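Local structure of phosphate transporter (Thermotoga maritima MSB8, 6L85) at residues T317-N320 against S321-F324; V54-G57 against S58-S61; M308-V311 against G312-T316. The protein imports inorganic phosphate across the membrane in a sodium-dependent manner, as a bacterial relative of the human SLC20 carriers. All coordinates share one frame; numbering follows the deposited sequence.

Interaction 1 of 3, residues T317-N320 against S321-F324; sequences TLTN and SRGF
The guanidinium of R322 meets T319 OG1 at its edge: NH1 donates to that hydroxyl at 3.2 Å, with the acceptor 13° out of the guanidinium plane, while NE bonds to the carbonyl of V357. The ring of F324 leads away and meets F239 of helix 231-258 edge-to-face. T319 is the N-cap of helix 320-339, a place suited to a short side chain with an oxygen. Its OG1 sits between the backbone N and the carbonyl carbon (chi1 49°), from where it also takes a weak capping bond from R322 N at 3.4 Å. The T319 carbonyl then receives G323 N almost head-on at 2.9 Å, and N320 O takes F324 N, which starts the regular helical pattern. L318 adds contacts of carbon alone: CD1 packs on R322 CB at 3.6 Å while CD2 rests on G323 CA. S321 OG and N320 OD1 bond instead to E236 and Q243 of helix 231-258. One threonine oxygen thus receives the side chain of R322 and, weakly, its main-chain N, which ties the arginine's direction to the cap and probably lets its charge polarise the hydroxyl.

Interaction 2 of 3, residues V54-G57 against S58-S61; sequences VMFG and SHVS
H59 sets the edge of its imidazole over the face of F56, CD2 lying 3.9 Å above the phenyl plane near its centre. The pair is edge-to-face, with centroids 4.8 Å apart and planes at 57°. The histidine's CG stands anti to its carbonyl carbon (chi1 -50°), which swings the ring back toward the preceding turn, and there CD2 also comes within 3.2 Å of F56 O, close to the imidazole plane. NE2 bonds to T194 OG1, so the ring is held by a polar partner as well as by the phenyl. An alanine in place of F56 would probably leave a gap at the edge of the imidazole and make its orientation depend more on the T194 bond.

S61, a small polar residue, folds its hydroxyl back onto the main chain: OG donates to G57 O at 2.7 Å, tilted 31° from the carbonyl plane, whereas S61 N reaches the same oxygen only weakly. G57, which contributes this carbonyl, is buried at the junction. Two waters fill in where direct helical bonds are missing. One links V54 O to S58 N; the other takes V60 N and donates to F56 O at 2.6 Å. Water standing in for the direct i to i+4 bonds V54-S58 and F56-V60 marks an interruption between helices 38-56 and 58-66, probably within the membrane.

Interaction 3 of 3, residues M308-V311 against G312-T316; sequences METV and GEKIT
T310 and K314 touch along their side chains, which lie side by side and point the same way, T310 CG2 being 4.0 Å from K314 NZ. Main-chain bonds carry most of the join. G312 N donates to M308 O at 2.9 Å, nearly in line with the carbonyl, a last regular helical bond. K314 N then binds V311 O at 3.1 Å, approaching from above the carbonyl plane, 55° out of it, and I315 N goes to G312 O in the same three-residue spacing.

Polar side-chain contacts are looser. The lysine chain bends at chi2 (63°) and is otherwise extended beyond it, which carries CD to 3.3 Å from T310 O and lets NZ bond weakly to that oxygen at 3.4 Å. A long flexible amine suits this place, since it can lean back over the preceding turn to a carbonyl. T310 OG1 bonds to the carbonyl of K306. E309 and E313 are both exposed, with OE1 of the first 6.2 Å from OE2 of the second; that like charge is probably eased by the salt bridge of E313 with R34.

The arrangement is the C-terminal end of helix 304-311, where the i to i+4 bond gives way to i to i+3 bonds before the loop leading to helix 320-339. The helix is already kinked at E309 and T310, whose amides lack bonds to the turn before.

Side-chain packing is sparse: I315 CG1 comes 3.9 Å from the carbonyl oxygen V311 O, and both residues also lie against A28 of helix 2-32. M308, long and unbranched, packs on V23 and M27 of that helix and A41 of helix 38-56.

Interactions 1 and 3 adjoin in sequence and together span the loop between helices 304-311 and 320-339: interaction 3 unwinds the end of the first helix and interaction 1 starts the second, their centres 13 Å apart. Interaction 2 lies on the opposite side of the chain's centre, its centre about 30 Å from that of interaction 1, at the break between helices 38-56 and 58-66. It is the most buried of the three, with an aromatic pair and bridging waters, whereas interaction 3 has two exposed glutamates and a weak lysine bond. Interaction 1 is intermediate, a threonine cap with an arginine. Helix 231-258 adjoins both interactions 1 and 2, and helix 38-56, which supplies part of interaction 2, also receives M308 of interaction 3.

Interaction 1 of 3, residues T317-N320 against S321-F324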
ATOM      1  N   THR B 317      -6.888 -28.759 -11.385  1.00 69.16           N
ATOM      2  CA  THR B 317      -6.950 -29.831 -10.407  1.00 73.85           C
ATOM      3  C   THR B 317      -6.046 -29.571  -9.205  1.00 71.91           C
ATOM      4  O   THR B 317      -5.934 -30.437  -8.327  1.00 74.48           O
ATOM      5  CB  THR B 317      -6.585 -31.175 -11.063  1.00 77.81           C
ATOM      6  OG1 THR B 317      -5.250 -31.116 -11.598  1.00 80.72           O
ATOM      7  CG2 THR B 317      -7.561 -31.493 -12.191  1.00 73.05           C
ATOM      8  N   LEU B 318      -5.393 -28.412  -9.151  1.00 63.16           N
ATOM      9  CA  LEU B 318      -4.600 -28.035  -7.985  1.00 61.60           C
ATOM     10  C   LEU B 318      -5.536 -27.569  -6.868  1.00 54.92           C
ATOM     11  O   LEU B 318      -6.311 -26.629  -7.057  1.00 57.94           O
ATOM     12  CB  LEU B 318      -3.609 -26.937  -8.363  1.00 61.41           C
ATOM     13  CG  LEU B 318      -2.506 -26.630  -7.353  1.00 59.10           C
ATOM     14  CD1 LEU B 318      -1.592 -27.849  -7.209  1.00 52.74           C
ATOM     15  CD2 LEU B 318      -1.722 -25.389  -7.786  1.00 55.90           C
ATOM     16  N   THR B 319      -5.477 -28.223  -5.709  1.00 51.86           N
ATOM     17  CA  THR B 319      -6.339 -27.796  -4.615  1.00 50.41           C
ATOM     18  C   THR B 319      -6.010 -26.360  -4.219  1.00 51.64           C
ATOM     19  O   THR B 319      -4.907 -25.853  -4.453  1.00 51.74           O
ATOM     20  CB  THR B 319      -6.200 -28.702  -3.387  1.00 49.55           C
ATOM     21  OG1 THR B 319      -4.816 -28.890  -3.051  1.00 52.73           O
ATOM     22  CG2 THR B 319      -6.862 -30.065  -3.633  1.00 56.15           C
ATOM     23  N   ASN B 320      -6.991 -25.701  -3.608  1.00 49.16           N
ATOM     24  CA  ASN B 320      -6.783 -24.327  -3.165  1.00 47.60           C
ATOM     25  C   ASN B 320      -5.706 -24.235  -2.096  1.00 47.38           C
ATOM     26  O   ASN B 320      -4.948 -23.253  -2.063  1.00 44.22           O
ATOM     27  CB  ASN B 320      -8.097 -23.755  -2.675  1.00 42.66           C
ATOM     28  CG  ASN B 320      -9.026 -23.445  -3.820  1.00 50.65           C
ATOM     29  OD1 ASN B 320      -8.726 -22.584  -4.650  1.00 53.82           O
ATOM     30  ND2 ASN B 320     -10.137 -24.167  -3.906  1.00 40.98           N
ATOM     31  N   SER B 321      -5.595 -25.248  -1.231  1.00 41.67           N
ATOM     32  CA  SER B 321      -4.523 -25.211  -0.244  1.00 44.70           C
ATOM     33  C   SER B 321      -3.160 -25.369  -0.910  1.00 43.57           C
ATOM     34  O   SER B 321      -2.171 -24.763  -0.471  1.00 45.68           O
ATOM     35  CB  SER B 321      -4.743 -26.286   0.817  1.00 48.76           C
ATOM     36  OG  SER B 321      -4.899 -27.548   0.204  1.00 48.15           O
ATOM     37  N   ARG B 322      -3.099 -26.104  -2.022  1.00 43.47           N
ATOM     38  CA  ARG B 322      -1.827 -26.240  -2.718  1.00 45.37           C
ATOM     39  C   ARG B 322      -1.480 -24.983  -3.509  1.00 43.06           C
ATOM     40  O   ARG B 322      -0.309 -24.607  -3.569  1.00 40.42           O
ATOM     41  CB  ARG B 322      -1.847 -27.453  -3.640  1.00 43.44           C
ATOM     42  CG  ARG B 322      -1.646 -28.762  -2.893  1.00 54.19           C
ATOM     43  CD  ARG B 322      -1.478 -29.949  -3.839  1.00 55.13           C
ATOM     44  NE  ARG B 322      -1.106 -31.139  -3.086  1.00 61.68           N
ATOM     45  CZ  ARG B 322      -1.964 -31.878  -2.392  1.00 59.46           C
ATOM     46  NH1 ARG B 322      -3.253 -31.557  -2.366  1.00 55.74           N
ATOM     47  NH2 ARG B 322      -1.531 -32.940  -1.729  1.00 58.49           N
ATOM     48  N   GLY B 323      -2.468 -24.355  -4.162  1.00 38.54           N
ATOM     49  CA  GLY B 323      -2.202 -23.108  -4.867  1.00 46.32           C
ATOM     50  C   GLY B 323      -1.761 -22.005  -3.921  1.00 40.99           C
ATOM     51  O   GLY B 323      -0.823 -21.265  -4.211  1.00 43.32           O
ATOM     52  N   PHE B 324      -2.440 -21.890  -2.774  1.00 45.48           N
ATOM     53  CA  PHE B 324      -2.004 -21.030  -1.679  1.00 42.22           C
ATOM     54  C   PHE B 324      -0.535 -21.268  -1.328  1.00 45.40           C
ATOM     55  O   PHE B 324       0.255 -20.315  -1.223  1.00 39.43           O
ATOM     56  CB  PHE B 324      -2.901 -21.296  -0.465  1.00 39.95           C
ATOM     57  CG  PHE B 324      -2.606 -20.431   0.740  1.00 41.89           C
ATOM     58  CD1 PHE B 324      -3.241 -19.205   0.902  1.00 37.07           C
ATOM     59  CD2 PHE B 324      -1.734 -20.870   1.738  1.00 40.77           C
ATOM     60  CE1 PHE B 324      -2.999 -18.412   2.023  1.00 36.75           C
ATOM     61  CE2 PHE B 324      -1.493 -20.092   2.857  1.00 40.96           C
ATOM     62  CZ  PHE B 324      -2.127 -18.853   2.997  1.00 41.07           C
TER

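Interaction 2 of 3, residues V54-G57 against S58-S61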
ATOM      1  N   VAL B  54       8.040  -0.522  -7.987  1.00 38.51           N
ATOM      2  CA  VAL B  54       8.395   0.779  -7.427  1.00 35.22           C
ATOM      3  C   VAL B  54       8.913   0.650  -5.994  1.00 32.05           C
ATOM      4  O   VAL B  54       9.802   1.398  -5.573  1.00 35.96           O
ATOM      5  CB  VAL B  54       7.174   1.727  -7.507  1.00 43.32           C
ATOM      6  CG1 VAL B  54       7.287   2.835  -6.464  1.00 44.59           C
ATOM      7  CG2 VAL B  54       7.047   2.313  -8.914  1.00 37.90           C
ATOM      8  N   MET B  55       8.350  -0.254  -5.196  1.00 31.93           N
ATOM      9  CA  MET B  55       8.787  -0.335  -3.809  1.00 34.94           C
ATOM     10  C   MET B  55      10.087  -1.118  -3.649  1.00 36.77           C
ATOM     11  O   MET B  55      10.824  -0.888  -2.680  1.00 34.54           O
ATOM     12  CB  MET B  55       7.676  -0.957  -2.946  1.00 38.69           C
ATOM     13  CG  MET B  55       6.417  -0.055  -2.770  1.00 38.42           C
ATOM     14  SD  MET B  55       5.173  -0.809  -1.700  1.00 33.07           S
ATOM     15  CE  MET B  55       6.067  -1.020  -0.159  1.00 40.41           C
ATOM     16  N   PHE B  56      10.395  -2.049  -4.564  1.00 35.21           N
ATOM     17  CA  PHE B  56      11.529  -2.941  -4.337  1.00 38.20           C
ATOM     18  C   PHE B  56      12.351  -3.253  -5.578  1.00 35.95           C
ATOM     19  O   PHE B  56      13.295  -4.027  -5.466  1.00 41.83           O
ATOM     20  CB  PHE B  56      11.044  -4.271  -3.702  1.00 39.43           C
ATOM     21  CG  PHE B  56      11.964  -4.811  -2.641  1.00 45.37           C
ATOM     22  CD1 PHE B  56      12.247  -4.066  -1.500  1.00 46.35           C
ATOM     23  CD2 PHE B  56      12.566  -6.057  -2.789  1.00 49.09           C
ATOM     24  CE1 PHE B  56      13.131  -4.549  -0.521  1.00 49.47           C
ATOM     25  CE2 PHE B  56      13.461  -6.559  -1.813  1.00 52.94           C
ATOM     26  CZ  PHE B  56      13.743  -5.799  -0.675  1.00 47.13           C
ATOM     27  N   GLY B  57      12.058  -2.656  -6.740  1.00 36.15           N
ATOM     28  CA  GLY B  57      12.700  -3.011  -7.994  1.00 30.06           C
ATOM     29  C   GLY B  57      14.103  -2.470  -8.233  1.00 40.25           C
ATOM     30  O   GLY B  57      14.765  -2.929  -9.175  1.00 34.98           O
ATOM     31  N   SER B  58      14.593  -1.518  -7.430  1.00 35.15           N
ATOM     32  CA  SER B  58      15.887  -0.922  -7.765  1.00 42.25           C
ATOM     33  C   SER B  58      17.058  -1.864  -7.464  1.00 37.36           C
ATOM     34  O   SER B  58      18.108  -1.775  -8.114  1.00 39.29           O
ATOM     35  CB  SER B  58      16.076   0.413  -7.028  1.00 36.97           C
ATOM     36  OG  SER B  58      16.118   0.205  -5.621  1.00 44.69           O
ATOM     37  N   HIS B  59      16.882  -2.782  -6.513  1.00 39.07           N
ATOM     38  CA  HIS B  59      17.989  -3.598  -6.019  1.00 42.32           C
ATOM     39  C   HIS B  59      18.499  -4.580  -7.071  1.00 40.87           C
ATOM     40  O   HIS B  59      19.708  -4.677  -7.302  1.00 36.44           O
ATOM     41  CB  HIS B  59      17.551  -4.308  -4.747  1.00 40.46           C
ATOM     42  CG  HIS B  59      16.922  -3.382  -3.755  1.00 45.90           C
ATOM     43  ND1 HIS B  59      17.652  -2.438  -3.058  1.00 47.02           N
ATOM     44  CD2 HIS B  59      15.627  -3.205  -3.390  1.00 41.45           C
ATOM     45  CE1 HIS B  59      16.839  -1.740  -2.283  1.00 46.60           C
ATOM     46  NE2 HIS B  59      15.606  -2.190  -2.460  1.00 45.67           N
ATOM     47  N   VAL B  60      17.598  -5.288  -7.751  1.00 36.10           N
ATOM     48  CA  VAL B  60      18.049  -6.152  -8.835  1.00 36.59           C
ATOM     49  C   VAL B  60      18.437  -5.332 -10.068  1.00 37.38           C
ATOM     50  O   VAL B  60      19.292  -5.763 -10.864  1.00 39.21           O
ATOM     51  CB  VAL B  60      16.966  -7.208  -9.154  1.00 34.60           C
ATOM     52  CG1 VAL B  60      17.419  -8.103 -10.322  1.00 30.97           C
ATOM     53  CG2 VAL B  60      16.659  -8.033  -7.916  1.00 30.06           C
ATOM     54  N   SER B  61      17.805  -4.166 -10.270  1.00 33.77           N
ATOM     55  CA  SER B  61      18.192  -3.278 -11.373  1.00 39.83           C
ATOM     56  C   SER B  61      19.677  -2.909 -11.302  1.00 37.24           C
ATOM     57  O   SER B  61      20.352  -2.796 -12.339  1.00 37.44           O
ATOM     58  CB  SER B  61      17.320  -2.014 -11.371  1.00 34.22           C
ATOM     59  OG  SER B  61      15.940  -2.333 -11.498  1.00 32.94           O
TER
HETATM   60  O   HOH W   1      12.879   0.420  -5.597  1.00 47.49           O
HETATM   61  O   HOH W   2      14.874  -5.643  -6.832  1.00 31.75           O

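Interaction 3 of 3, residues M308-V311 against G312-T316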
ATOM      1  N   MET B 308      -1.991 -16.589 -19.632  1.00 70.52           N
ATOM      2  CA  MET B 308      -2.523 -16.881 -18.303  1.00 68.51           C
ATOM      3  C   MET B 308      -3.546 -18.016 -18.355  1.00 74.83           C
ATOM      4  O   MET B 308      -3.428 -19.005 -17.619  1.00 71.17           O
ATOM      5  CB  MET B 308      -3.143 -15.616 -17.702  1.00 62.56           C
ATOM      6  CG  MET B 308      -3.221 -15.590 -16.203  1.00 52.68           C
ATOM      7  SD  MET B 308      -4.141 -14.149 -15.623  1.00 75.29           S
ATOM      8  CE  MET B 308      -4.134 -13.020 -17.033  1.00 57.34           C
ATOM      9  N   GLU B 309      -4.577 -17.881 -19.207  1.00 79.76           N
ATOM     10  CA  GLU B 309      -5.590 -18.933 -19.347  1.00 77.26           C
ATOM     11  C   GLU B 309      -5.176 -20.009 -20.349  1.00 81.59           C
ATOM     12  O   GLU B 309      -5.987 -20.500 -21.139  1.00 87.43           O
ATOM     13  CB  GLU B 309      -6.912 -18.290 -19.763  1.00 78.67           C
ATOM     14  CG  GLU B 309      -6.771 -17.401 -21.000  1.00 78.06           C
ATOM     15  CD  GLU B 309      -8.087 -17.056 -21.673  1.00 80.24           C
ATOM     16  OE1 GLU B 309      -8.827 -17.990 -22.050  1.00 81.60           O
ATOM     17  OE2 GLU B 309      -8.366 -15.847 -21.844  1.00 77.27           O
ATOM     18  N   THR B 310      -3.919 -20.392 -20.306  1.00 78.49           N
ATOM     19  CA  THR B 310      -3.276 -21.542 -20.924  1.00 76.22           C
ATOM     20  C   THR B 310      -2.409 -22.272 -19.913  1.00 82.13           C
ATOM     21  O   THR B 310      -2.310 -23.505 -19.953  1.00 83.02           O
ATOM     22  CB  THR B 310      -2.453 -21.103 -22.145  1.00 83.53           C
ATOM     23  OG1 THR B 310      -3.334 -20.523 -23.118  1.00 86.53           O
ATOM     24  CG2 THR B 310      -1.713 -22.281 -22.765  1.00 76.93           C
ATOM     25  N   VAL B 311      -1.772 -21.535 -18.999  1.00 78.55           N
ATOM     26  CA  VAL B 311      -1.196 -22.190 -17.827  1.00 75.38           C
ATOM     27  C   VAL B 311      -2.301 -22.597 -16.848  1.00 76.92           C
ATOM     28  O   VAL B 311      -2.244 -23.673 -16.233  1.00 69.66           O
ATOM     29  CB  VAL B 311      -0.139 -21.283 -17.166  1.00 71.41           C
ATOM     30  CG1 VAL B 311       0.336 -21.887 -15.842  1.00 61.92           C
ATOM     31  CG2 VAL B 311       1.039 -21.080 -18.107  1.00 70.19           C
ATOM     32  N   GLY B 312      -3.350 -21.768 -16.727  1.00 73.65           N
ATOM     33  CA  GLY B 312      -4.390 -22.039 -15.745  1.00 71.45           C
ATOM     34  C   GLY B 312      -5.137 -23.341 -15.985  1.00 77.81           C
ATOM     35  O   GLY B 312      -5.485 -24.050 -15.035  1.00 72.71           O
ATOM     36  N   GLU B 313      -5.400 -23.674 -17.256  1.00 79.57           N
ATOM     37  CA  GLU B 313      -6.125 -24.912 -17.554  1.00 80.74           C
ATOM     38  C   GLU B 313      -5.399 -26.128 -17.009  1.00 77.47           C
ATOM     39  O   GLU B 313      -6.039 -27.093 -16.569  1.00 80.63           O
ATOM     40  CB  GLU B 313      -6.340 -25.074 -19.057  1.00 83.48           C
ATOM     41  CG  GLU B 313      -7.503 -24.272 -19.628  1.00 86.59           C
ATOM     42  CD  GLU B 313      -8.679 -24.148 -18.666  1.00 94.93           C
ATOM     43  OE1 GLU B 313      -9.161 -25.187 -18.151  1.00 96.26           O
ATOM     44  OE2 GLU B 313      -9.122 -23.001 -18.426  1.00 94.47           O
ATOM     45  N   LYS B 314      -4.067 -26.089 -17.000  1.00 77.30           N
ATOM     46  CA  LYS B 314      -3.262 -27.232 -16.594  1.00 77.08           C
ATOM     47  C   LYS B 314      -3.256 -27.460 -15.085  1.00 75.51           C
ATOM     48  O   LYS B 314      -2.776 -28.507 -14.643  1.00 75.25           O
ATOM     49  CB  LYS B 314      -1.831 -27.048 -17.109  1.00 76.84           C
ATOM     50  CG  LYS B 314      -1.597 -27.545 -18.544  1.00 83.08           C
ATOM     51  CD  LYS B 314      -2.430 -26.784 -19.580  1.00 80.36           C
ATOM     52  CE  LYS B 314      -1.981 -27.111 -21.002  1.00 84.84           C
ATOM     53  NZ  LYS B 314      -2.531 -26.148 -22.001  1.00 84.95           N
ATOM     54  N   ILE B 315      -3.771 -26.521 -14.284  1.00 75.91           N
ATOM     55  CA  ILE B 315      -3.709 -26.656 -12.829  1.00 74.05           C
ATOM     56  C   ILE B 315      -5.081 -26.503 -12.181  1.00 69.20           C
ATOM     57  O   ILE B 315      -5.173 -26.257 -10.973  1.00 69.02           O
ATOM     58  CB  ILE B 315      -2.713 -25.651 -12.212  1.00 68.92           C
ATOM     59  CG1 ILE B 315      -3.153 -24.206 -12.485  1.00 66.18           C
ATOM     60  CG2 ILE B 315      -1.303 -25.907 -12.735  1.00 69.95           C
ATOM     61  CD1 ILE B 315      -2.274 -23.170 -11.836  1.00 59.13           C
ATOM     62  N   THR B 316      -6.157 -26.655 -12.958  1.00 71.14           N
ATOM     63  CA  THR B 316      -7.487 -26.590 -12.352  1.00 72.03           C
ATOM     64  C   THR B 316      -7.749 -27.747 -11.396  1.00 72.82           C
ATOM     65  O   THR B 316      -8.746 -27.713 -10.669  1.00 75.31           O
ATOM     66  CB  THR B 316      -8.592 -26.565 -13.415  1.00 72.59           C
ATOM     67  OG1 THR B 316      -8.709 -27.859 -14.020  1.00 76.76           O
ATOM     68  CG2 THR B 316      -8.313 -25.506 -14.475  1.00 72.15           C
TER